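PDB 3KL2: putative isochorismatase from Streptomyces avermitilis, which is of unproven function but probably acts as a hydrolase of the isochorismatase-like cysteine hydrolase family. Local coordinates for residues V179-D184 with Y200-F205; N141-L146 with Y173-R178; I75-I80 with L119-G124. One frame throughout, in Å; residues are numbered along the deposited sequence.

How the contacts relate
One parallel sheet with helices packed against it yields three contacts of different chemistry. Contact 1 and contact 3 are buried and each rests on a sheet strand, but they lie on opposite sides of the chain's centre, with centres about 22 Å apart. In the first a threonine meets a phenylalanine ring; in the third an imidazole meets a proline and a leucine carbonyl of a loop. Contact 2, only partly buried, adds the one salt bridge across any of the three pairs of segments. It also joins the others: Y173 packs on V179 and F205 of contact 1, while L142, I145 and L146 pack on M76 of contact 3. Contacts 1 and 2 both touch a second subunit.

Contact 1 of 3, residues V179-D184 with Y200-F205; sequences VITLTD and YDFPMF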
# COMPACT_ATOMS: atom_id res chain seq x y z
N VAL A 179 14.02 0.56 11.13
CA VAL A 179 13.89 -0.84 11.55
C VAL A 179 15.12 -1.33 12.32
O VAL A 179 16.24 -1.18 11.88
CB VAL A 179 13.69 -1.74 10.32
CG1 VAL A 179 13.31 -3.13 10.76
CG2 VAL A 179 12.62 -1.12 9.38
N ILE A 180 14.91 -1.94 13.47
CA ILE A 180 15.97 -2.60 14.22
C ILE A 180 15.58 -4.08 14.23
O ILE A 180 14.45 -4.41 14.59
CB ILE A 180 16.03 -2.08 15.65
CG1 ILE A 180 16.55 -0.66 15.68
CG2 ILE A 180 16.91 -2.96 16.52
CD1 ILE A 180 16.25 0.02 17.00
N THR A 181 16.49 -4.95 13.77
CA THR A 181 16.28 -6.40 13.84
C THR A 181 17.08 -6.95 14.99
O THR A 181 18.24 -6.62 15.15
CB THR A 181 16.70 -7.14 12.55
OG1 THR A 181 18.02 -6.74 12.16
CG2 THR A 181 15.71 -6.82 11.41
N LEU A 182 16.42 -7.79 15.78
CA LEU A 182 16.99 -8.44 16.92
C LEU A 182 17.62 -9.74 16.44
O LEU A 182 16.92 -10.78 16.28
CB LEU A 182 15.92 -8.73 17.97
CG LEU A 182 15.34 -7.54 18.77
CD1 LEU A 182 14.04 -7.93 19.42
CD2 LEU A 182 16.32 -7.07 19.82
N THR A 183 18.94 -9.68 16.22
CA THR A 183 19.69 -10.79 15.61
C THR A 183 19.60 -12.08 16.41
O THR A 183 19.58 -13.15 15.81
CB THR A 183 21.18 -10.42 15.39
OG1 THR A 183 21.79 -10.07 16.65
CG2 THR A 183 21.29 -9.24 14.40
N ASP A 184 19.52 -11.98 17.74
CA ASP A 184 19.35 -13.17 18.59
C ASP A 184 17.91 -13.35 19.12
O ASP A 184 17.74 -14.02 20.14
CB ASP A 184 20.38 -13.22 19.76
CG ASP A 184 20.30 -12.00 20.68
OD1 ASP A 184 19.49 -11.12 20.37
OD2 ASP A 184 21.05 -11.91 21.69
N TYR A 200 23.98 -10.85 5.40
CA TYR A 200 23.90 -10.26 4.08
C TYR A 200 22.71 -9.28 3.93
O TYR A 200 22.92 -8.14 3.54
CB TYR A 200 23.75 -11.37 3.04
CG TYR A 200 24.89 -12.40 2.95
CD1 TYR A 200 26.12 -12.21 3.62
CD2 TYR A 200 24.76 -13.54 2.13
CE1 TYR A 200 27.15 -13.12 3.51
CE2 TYR A 200 25.80 -14.45 2.01
CZ TYR A 200 27.00 -14.24 2.71
OH TYR A 200 28.06 -15.15 2.61
N ASP A 201 21.49 -9.75 4.23
CA ASP A 201 20.25 -9.01 3.97
C ASP A 201 19.91 -7.97 5.07
O ASP A 201 19.62 -6.81 4.77
CB ASP A 201 19.07 -9.98 3.87
CG ASP A 201 19.14 -10.91 2.65
OD1 ASP A 201 19.82 -10.58 1.67
OD2 ASP A 201 18.48 -11.98 2.66
N PHE A 202 19.97 -8.37 6.33
CA PHE A 202 19.58 -7.50 7.41
C PHE A 202 20.23 -6.11 7.41
O PHE A 202 19.53 -5.16 7.74
CB PHE A 202 19.76 -8.15 8.77
CG PHE A 202 18.65 -9.09 9.18
CD1 PHE A 202 18.39 -9.31 10.53
CD2 PHE A 202 17.92 -9.80 8.25
CE1 PHE A 202 17.40 -10.20 10.91
CE2 PHE A 202 16.94 -10.68 8.65
CZ PHE A 202 16.67 -10.86 9.97
N PRO A 203 21.53 -5.98 7.08
CA PRO A 203 22.16 -4.64 7.11
C PRO A 203 21.78 -3.66 5.98
O PRO A 203 22.02 -2.46 6.10
CB PRO A 203 23.68 -4.93 7.05
CG PRO A 203 23.81 -6.38 7.52
CD PRO A 203 22.55 -7.06 7.04
N MET A 204 21.21 -4.20 4.91
CA MET A 204 20.69 -3.39 3.81
C MET A 204 19.36 -2.72 4.20
O MET A 204 18.98 -1.73 3.60
CB MET A 204 20.43 -4.26 2.57
CG MET A 204 21.65 -4.89 1.80
SD MET A 204 21.01 -5.92 0.42
CE MET A 204 22.46 -5.88 -0.64
N PHE A 205 18.61 -3.30 5.13
CA PHE A 205 17.25 -2.84 5.40
C PHE A 205 17.05 -2.49 6.85
O PHE A 205 15.95 -2.09 7.22
CB PHE A 205 16.24 -3.91 4.99
CG PHE A 205 16.24 -4.19 3.52
CD1 PHE A 205 15.63 -3.31 2.63
CD2 PHE A 205 16.88 -5.31 3.00
CE1 PHE A 205 15.64 -3.55 1.23
CE2 PHE A 205 16.86 -5.57 1.61
CZ PHE A 205 16.24 -4.68 0.73
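T181 meets the ring of F202 with every atom of its side chain. Its CB lies 3.4 Å from F202 CD1 and almost as near to CE1, along one side of the ring. From there the two branches diverge. The hydroxyl OG1 comes obliquely to the ring, 3.1 Å from F202 CD1, a van der Waals approach in which the ring offers no polar partner; the hydrogen bond of OG1 is made instead with S206 OG, just beyond the helical segment. The methyl CG2 makes an off-centre CH-pi contact, 4.2 Å from the centroid of the F202 ring and 29° off its normal. A chi1 of 50° sets OG1 between the backbone N and the carbonyl carbon and turns CG2 beside that N, so that both branches can reach the same ring. The pair belongs to a beta-alpha-beta unit of the parallel sheet: strand 178-187 leads into helix 191-205, which packs over it and returns the chain to strand 207-209. M169 of helix 164-174 touches both T181 and F202, and P208 also touches both. Two residues earlier on the same face of the strand, V179 CB lies 3.9 Å from F205 O. The ring of F205 turns away from the strand and stacks edge-to-face with Y173, while S206 OG, already paired with T181 OG1, is also hydrogen-bonded to F202 O and ties the strand to the end of the helix.

Contact 2 of 3, residues N141-L146 with Y173-R178; sequences NLDFIL and YERGFR
D143 and R175 form a salt bridge between helix 142-149 and the residue that follows helix 164-174. The bond runs from R175 NH1 to D143 OD2 over 2.5 Å, a value so short that its exact length is doubtful, and it is bent, with an N-H...O angle of 134°. NH1 reaches the oxygen from above the carboxylate plane, and the oxygen in turn is tilted a little from the guanidinium plane. The two flat groups stand 50° apart, so the bridge rests on one nitrogen and one oxygen and is not the side-on, two-pronged kind.

The other carboxylate oxygen faces a ring. D143 OD1 lies at the edge of F177, near the ring plane and 3.6 Å from CZ, where the partial positive charge of the ring hydrogens probably favours it. Next to it, L146 CD1 touches the same ring obliquely, 3.5 Å from F177 CZ, and L146 CB lies 3.9 Å from CE1. D143 and L146, three residues apart and thus on one side of their helix, therefore share this ring between a polar and an apolar contact.

Further out, R175 reaches across on a chain extended from CG to NE, with chi2 -179°, and F137 touches the side chains of both D143 and R175. R147 makes a cation-pi contact with F177 and a weak, long ion pair with D143 OD1. F177 O accepts a hydrogen bond from Y94 OH of the second subunit.

What brings R175 and F177 to the same neighbour is the end of helix 164-174: G176, with positive phi, is the C-prime residue of a Schellman motif, in which F177 N bonds to G172 O and G176 N to Y173 O before the chain enters strand 178-187.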
# COMPACT_ATOMS: atom_id res chain seq x y z
N ASN A 141 -3.32 -4.31 10.03
CA ASN A 141 -3.41 -2.93 10.51
C ASN A 141 -2.12 -2.39 11.11
O ASN A 141 -2.13 -1.36 11.80
CB ASN A 141 -4.54 -2.76 11.54
CG ASN A 141 -4.44 -3.73 12.74
OD1 ASN A 141 -3.52 -4.51 12.85
ND2 ASN A 141 -5.42 -3.68 13.61
N LEU A 142 -1.02 -3.06 10.86
CA LEU A 142 0.23 -2.63 11.46
C LEU A 142 0.63 -1.22 11.08
O LEU A 142 0.95 -0.41 11.98
CB LEU A 142 1.38 -3.56 11.10
CG LEU A 142 2.73 -3.16 11.75
CD1 LEU A 142 2.61 -3.22 13.24
CD2 LEU A 142 3.91 -4.06 11.28
N ASP A 143 0.69 -0.93 9.77
CA ASP A 143 1.07 0.40 9.30
C ASP A 143 0.15 1.49 9.85
O ASP A 143 0.64 2.52 10.37
CB ASP A 143 0.97 0.49 7.79
CG ASP A 143 1.86 1.57 7.21
OD1 ASP A 143 2.71 2.14 7.94
OD2 ASP A 143 1.76 1.77 6.00
N PHE A 144 -1.16 1.26 9.76
CA PHE A 144 -2.13 2.20 10.34
C PHE A 144 -1.88 2.53 11.84
O PHE A 144 -1.93 3.67 12.24
CB PHE A 144 -3.52 1.65 10.21
CG PHE A 144 -4.57 2.60 10.60
CD1 PHE A 144 -5.29 3.30 9.64
CD2 PHE A 144 -4.85 2.81 11.94
CE1 PHE A 144 -6.28 4.19 10.03
CE2 PHE A 144 -5.82 3.71 12.31
CZ PHE A 144 -6.53 4.39 11.39
N ILE A 145 -1.62 1.52 12.63
CA ILE A 145 -1.51 1.69 14.07
C ILE A 145 -0.20 2.39 14.41
O ILE A 145 -0.19 3.29 15.24
CB ILE A 145 -1.67 0.33 14.81
CG1 ILE A 145 -3.12 -0.14 14.66
CG2 ILE A 145 -1.21 0.42 16.30
CD1 ILE A 145 -3.42 -1.56 15.10
N LEU A 146 0.90 1.99 13.77
CA LEU A 146 2.17 2.63 14.03
C LEU A 146 2.10 4.09 13.65
O LEU A 146 2.56 4.97 14.40
CB LEU A 146 3.30 2.01 13.20
CG LEU A 146 3.75 0.57 13.52
CD1 LEU A 146 4.66 0.15 12.41
CD2 LEU A 146 4.43 0.42 14.88
N TYR A 173 11.34 -0.75 5.94
CA TYR A 173 12.36 0.11 5.41
C TYR A 173 11.82 1.01 4.34
O TYR A 173 12.12 2.20 4.31
CB TYR A 173 13.49 -0.76 4.81
CG TYR A 173 14.70 0.03 4.32
CD1 TYR A 173 15.62 0.52 5.22
CD2 TYR A 173 14.90 0.26 2.97
CE1 TYR A 173 16.75 1.22 4.79
CE2 TYR A 173 16.02 0.94 2.55
CZ TYR A 173 16.93 1.44 3.48
OH TYR A 173 18.03 2.15 3.07
N GLU A 174 11.04 0.42 3.43
CA GLU A 174 10.51 1.13 2.30
C GLU A 174 9.59 2.22 2.81
O GLU A 174 9.46 3.28 2.17
CB GLU A 174 9.67 0.20 1.39
CG GLU A 174 10.46 -0.85 0.65
CD GLU A 174 11.30 -0.24 -0.47
OE1 GLU A 174 11.03 0.95 -0.84
OE2 GLU A 174 12.20 -0.95 -1.00
N ARG A 175 8.99 1.98 3.96
CA ARG A 175 7.98 2.90 4.45
C ARG A 175 8.56 3.88 5.42
O ARG A 175 7.82 4.55 6.07
CB ARG A 175 6.82 2.13 5.05
CG ARG A 175 5.96 1.53 3.97
CD ARG A 175 4.81 0.80 4.54
NE ARG A 175 4.26 -0.12 3.58
CZ ARG A 175 3.04 -0.64 3.62
NH1 ARG A 175 2.20 -0.30 4.59
NH2 ARG A 175 2.67 -1.50 2.70
N GLY A 176 9.89 3.97 5.52
CA GLY A 176 10.53 5.07 6.24
C GLY A 176 10.77 4.90 7.74
O GLY A 176 11.36 5.77 8.37
N PHE A 177 10.34 3.77 8.29
CA PHE A 177 10.66 3.37 9.65
C PHE A 177 12.15 3.11 9.82
O PHE A 177 12.81 2.67 8.92
CB PHE A 177 9.86 2.10 10.05
CG PHE A 177 8.36 2.29 10.05
CD1 PHE A 177 7.73 2.98 11.06
CD2 PHE A 177 7.59 1.79 9.02
CE1 PHE A 177 6.38 3.17 11.08
CE2 PHE A 177 6.21 1.95 9.04
CZ PHE A 177 5.61 2.63 10.08
N ARG A 178 12.68 3.47 10.98
CA ARG A 178 13.95 2.98 11.41
C ARG A 178 13.70 1.56 11.94
O ARG A 178 13.17 1.39 13.05
CB ARG A 178 14.50 3.86 12.54
CG ARG A 178 15.77 3.25 13.10
CD ARG A 178 16.49 4.15 14.03
NE ARG A 178 15.70 4.47 15.22
CZ ARG A 178 16.23 4.90 16.36
NH1 ARG A 178 17.54 5.06 16.44
NH2 ARG A 178 15.47 5.15 17.41

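Contact 3 of 3, residues I75-I80 with L119-G124; sequences IMHAPI and LAPVNG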
# COMPACT_ATOMS: atom_id res chain seq x y z
N ILE A 75 4.32 -3.00 22.99
CA ILE A 75 4.61 -4.32 22.50
C ILE A 75 3.47 -4.64 21.55
O ILE A 75 2.33 -4.55 21.95
CB ILE A 75 4.62 -5.32 23.66
CG1 ILE A 75 5.53 -4.84 24.82
CG2 ILE A 75 5.01 -6.67 23.19
CD1 ILE A 75 6.98 -4.47 24.46
N MET A 76 3.76 -5.01 20.31
CA MET A 76 2.75 -5.35 19.30
C MET A 76 2.93 -6.79 18.79
O MET A 76 3.98 -7.09 18.26
CB MET A 76 2.91 -4.42 18.13
CG MET A 76 2.65 -2.96 18.47
SD MET A 76 2.57 -1.94 17.03
CE MET A 76 2.41 -0.40 17.89
N HIS A 77 1.93 -7.66 18.94
CA HIS A 77 2.03 -9.07 18.51
C HIS A 77 1.41 -9.25 17.16
O HIS A 77 0.32 -8.76 16.89
CB HIS A 77 1.27 -10.00 19.49
CG HIS A 77 1.79 -10.00 20.90
ND1 HIS A 77 2.85 -10.78 21.31
CD2 HIS A 77 1.33 -9.37 22.01
CE1 HIS A 77 3.03 -10.61 22.61
NE2 HIS A 77 2.13 -9.76 23.06
N ALA A 78 2.07 -10.03 16.31
CA ALA A 78 1.63 -10.21 14.93
C ALA A 78 1.54 -11.68 14.65
O ALA A 78 2.44 -12.25 14.05
CB ALA A 78 2.56 -9.50 13.97
N PRO A 79 0.45 -12.32 15.10
CA PRO A 79 0.23 -13.72 14.84
C PRO A 79 -0.38 -13.90 13.48
O PRO A 79 -1.03 -13.00 12.99
CB PRO A 79 -0.76 -14.12 15.94
CG PRO A 79 -1.61 -12.93 16.13
CD PRO A 79 -0.64 -11.73 15.87
N ILE A 80 -0.17 -15.05 12.86
CA ILE A 80 -0.84 -15.35 11.60
C ILE A 80 -1.88 -16.44 11.91
O ILE A 80 -1.59 -17.36 12.67
CB ILE A 80 0.21 -15.79 10.56
CG1 ILE A 80 -0.41 -16.01 9.19
CG2 ILE A 80 0.88 -17.07 10.95
CD1 ILE A 80 0.54 -16.69 8.19
N LEU A 119 4.91 -15.43 26.30
CA LEU A 119 4.75 -14.12 25.71
C LEU A 119 3.27 -13.78 25.53
O LEU A 119 2.91 -13.07 24.62
CB LEU A 119 5.50 -14.08 24.35
CG LEU A 119 7.02 -14.03 24.54
CD1 LEU A 119 7.82 -14.54 23.32
CD2 LEU A 119 7.42 -12.60 24.90
N ALA A 120 2.41 -14.30 26.40
CA ALA A 120 1.00 -14.00 26.29
C ALA A 120 0.80 -12.48 26.41
O ALA A 120 1.40 -11.84 27.30
CB ALA A 120 0.19 -14.74 27.34
N PRO A 121 -0.02 -11.90 25.52
CA PRO A 121 -0.34 -10.47 25.57
C PRO A 121 -0.94 -10.07 26.92
O PRO A 121 -1.88 -10.72 27.38
CB PRO A 121 -1.38 -10.30 24.47
CG PRO A 121 -1.25 -11.49 23.62
CD PRO A 121 -0.79 -12.60 24.48
N VAL A 122 -0.37 -9.07 27.57
CA VAL A 122 -0.93 -8.59 28.83
C VAL A 122 -1.35 -7.16 28.68
O VAL A 122 -0.92 -6.48 27.73
CB VAL A 122 0.04 -8.74 30.02
CG1 VAL A 122 0.39 -10.20 30.18
CG2 VAL A 122 1.32 -7.88 29.85
N ASN A 123 -2.20 -6.72 29.61
CA ASN A 123 -2.74 -5.35 29.67
C ASN A 123 -2.03 -4.28 28.84
O ASN A 123 -0.90 -3.82 29.17
CB ASN A 123 -2.82 -4.89 31.16
N GLY A 124 -2.68 -3.88 27.76
CA GLY A 124 -2.17 -2.75 26.97
C GLY A 124 -1.36 -3.12 25.73
O GLY A 124 -1.06 -2.23 24.88
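With chi1 -62° and chi2 -84°, the imidazole of H77 swings from its strand toward L119 and P121, its CG lying beside the backbone N. H77 belongs to strand 75-78 of the parallel sheet in this alpha/beta fold, and the loop 119-124 runs past the strand shortly before the chain joins the sheet as strand 126-127, one of the two edge strands within this chain. The ring meets this loop at two places. On the proline side, CD2 of H77 comes 3.7 Å from P121 CG, and H77 NE2 lies 3.6 Å from P121 CA; the two side chains cross at a slant, a van der Waals contact in which the proline lies obliquely to the imidazole. The polar end of the ring is satisfied just beyond the loop, where H77 NE2 is hydrogen-bonded to D125 OD2. That same carboxylate oxygen also accepts a bond from V122 N, so D125 links the ring to the loop backbone and probably helps fix its rotation. L119 turns its side chain to L58 and V65 of helix 57-71, while its carbonyl oxygen faces the histidine obliquely, L119 O lying 3.2 Å from H77 CE1.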